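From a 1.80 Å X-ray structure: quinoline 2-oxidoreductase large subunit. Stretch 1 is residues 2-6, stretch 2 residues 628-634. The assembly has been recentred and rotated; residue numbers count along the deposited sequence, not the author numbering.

Stretch 1 2-6: MKHEV
Stretch 2 628-634: ATYDPSD

This is a compact, largely polar contact in which Lys3 and Asp631 pair through both backbone and side chain, with the His4 ring packed on Ser633 and waters bridging the two stretches. Residues that touch are at least 625 apart in one chain, and the stretches bury 370 Å² between them.

Met2 to His4 form a 3-10 segment, phi/psi near -60/-29, -66/-16 and -82/-16, closed by Glu5 N to Met2 O at 3.1 Å. Glu5 then turns extended (-45/133). In the second stretch, the strand ending at Thr629 runs into an extended Tyr630 (-139/144), Asp631 (-153/119) and Pro632 (-55/147), before Ser633 bends at -78/-9. Lys3 CA lies 4.3 Å from Tyr630 CA, and His4 CA 5.2 Å from Ser633 CA.

Asp631 N donates to Lys3 O at 2.9 Å and 163°, a nearly straight bond. The same Lys3 O receives a CA-H...O contact from Tyr630 CA at 3.3 Å. Lys3 CB points toward the second stretch. Its chain (p, t, t, t) is extended beyond chi1, and NZ forms a salt bridge with Asp631 OD2 at 3.1 Å. Asp631 is t, with chi2 19°. Lys3 CB also meets Thr629 CG2 at 4.0 Å.

His4 (m, chi2 165°) brings its ring against Ser633. Ser633 CA sits over the face of the His4 ring, 3.9 Å from its centroid, as a CH-pi contact. At the ring edge, His4 CD2 approaches Asp631 O at 3.1 Å. Tyr630 (t, chi2 -92°) has Glu5 O at its ring edge, 3.6 Å from CD2.

Water 1 donates to His4 O (2.8 Å) and accepts from Ser633 N (3.1 Å), linking the two backbones. Water 3 lies 2.7 Å from His4 NE2 and donates to Pro632 O at 3.1 Å; its bond to Asp631 OD2 (2.9 Å) is weak.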

# COMPACT_ATOMS: atom_id res chain seq x y z
N MET B 2 -14.78 33.55 1.16
CA MET B 2 -14.02 33.01 0.04
C MET B 2 -14.51 31.65 -0.44
O MET B 2 -14.40 31.32 -1.62
CB MET B 2 -12.53 32.93 0.39
CG MET B 2 -11.85 34.29 0.52
SD MET B 2 -12.17 35.34 -0.92
CE MET B 2 -11.37 34.39 -2.23
N LYS B 3 -15.07 30.86 0.47
CA LYS B 3 -15.56 29.53 0.11
C LYS B 3 -16.75 29.60 -0.84
O LYS B 3 -17.10 28.60 -1.48
CB LYS B 3 -15.95 28.74 1.37
CG LYS B 3 -17.12 29.31 2.14
CD LYS B 3 -17.43 28.47 3.37
CE LYS B 3 -18.68 28.96 4.08
NZ LYS B 3 -19.07 28.04 5.19
N HIS B 4 -17.36 30.77 -0.94
CA HIS B 4 -18.52 30.97 -1.83
C HIS B 4 -18.12 31.22 -3.27
O HIS B 4 -18.95 31.12 -4.18
CB HIS B 4 -19.34 32.18 -1.35
CG HIS B 4 -20.06 31.96 -0.06
ND1 HIS B 4 -20.59 32.99 0.68
CD2 HIS B 4 -20.37 30.82 0.61
CE1 HIS B 4 -21.19 32.50 1.75
NE2 HIS B 4 -21.07 31.19 1.73
N GLU B 5 -16.85 31.55 -3.48
CA GLU B 5 -16.32 31.86 -4.80
C GLU B 5 -16.73 30.90 -5.91
O GLU B 5 -16.65 29.68 -5.76
CB GLU B 5 -14.79 31.93 -4.76
CG GLU B 5 -14.18 32.45 -6.06
CD GLU B 5 -12.67 32.31 -6.13
OE1 GLU B 5 -12.07 32.94 -7.02
OE2 GLU B 5 -12.09 31.56 -5.30
N VAL B 6 -17.16 31.48 -7.04
CA VAL B 6 -17.56 30.70 -8.21
C VAL B 6 -16.56 31.05 -9.30
O VAL B 6 -16.66 32.10 -9.93
CB VAL B 6 -18.98 31.10 -8.69
CG1 VAL B 6 -19.38 30.26 -9.89
CG2 VAL B 6 -19.97 30.93 -7.55
N ALA B 628 -8.28 24.65 -1.50
CA ALA B 628 -9.36 25.57 -1.18
C ALA B 628 -10.65 24.84 -0.89
O ALA B 628 -10.98 23.84 -1.54
CB ALA B 628 -9.58 26.54 -2.35
N THR B 629 -11.39 25.32 0.10
CA THR B 629 -12.66 24.71 0.42
C THR B 629 -13.74 25.50 -0.32
O THR B 629 -13.54 26.67 -0.65
CB THR B 629 -12.96 24.75 1.93
OG1 THR B 629 -14.20 24.08 2.18
CG2 THR B 629 -13.06 26.19 2.42
N TYR B 630 -14.87 24.85 -0.57
CA TYR B 630 -15.98 25.49 -1.26
C TYR B 630 -17.30 25.10 -0.62
O TYR B 630 -17.48 23.97 -0.16
CB TYR B 630 -15.97 25.13 -2.75
CG TYR B 630 -17.28 25.41 -3.47
CD1 TYR B 630 -18.26 24.42 -3.57
CD2 TYR B 630 -17.51 26.64 -4.09
CE1 TYR B 630 -19.44 24.65 -4.27
CE2 TYR B 630 -18.70 26.88 -4.79
CZ TYR B 630 -19.65 25.88 -4.87
OH TYR B 630 -20.81 26.08 -5.59
N ASP B 631 -18.22 26.06 -0.59
CA ASP B 631 -19.53 25.86 -0.00
C ASP B 631 -20.45 26.84 -0.74
O ASP B 631 -20.21 28.04 -0.71
CB ASP B 631 -19.44 26.19 1.50
CG ASP B 631 -20.69 25.79 2.28
OD1 ASP B 631 -21.47 24.95 1.79
OD2 ASP B 631 -20.87 26.31 3.40
N PRO B 632 -21.47 26.34 -1.44
CA PRO B 632 -22.36 27.27 -2.15
C PRO B 632 -22.95 28.35 -1.25
O PRO B 632 -23.22 28.11 -0.08
CB PRO B 632 -23.41 26.36 -2.77
CG PRO B 632 -23.31 25.08 -1.98
CD PRO B 632 -21.85 24.95 -1.71
N SER B 633 -23.16 29.53 -1.82
CA SER B 633 -23.70 30.67 -1.08
C SER B 633 -25.20 30.60 -0.86
O SER B 633 -25.77 31.39 -0.10
CB SER B 633 -23.35 31.96 -1.81
OG SER B 633 -23.90 31.95 -3.11
N ASP B 634 -25.86 29.64 -1.50
CA ASP B 634 -27.30 29.51 -1.38
C ASP B 634 -27.70 28.12 -1.87
O ASP B 634 -26.84 27.31 -2.25
CB ASP B 634 -27.96 30.59 -2.26
CG ASP B 634 -29.41 30.86 -1.91
OD1 ASP B 634 -30.01 31.75 -2.56
OD2 ASP B 634 -29.97 30.20 -1.00
O HOH W 1 -21.45 29.93 -4.37
O HOH W 2 -21.92 32.61 -4.84
O HOH W 3 -22.08 28.84 2.71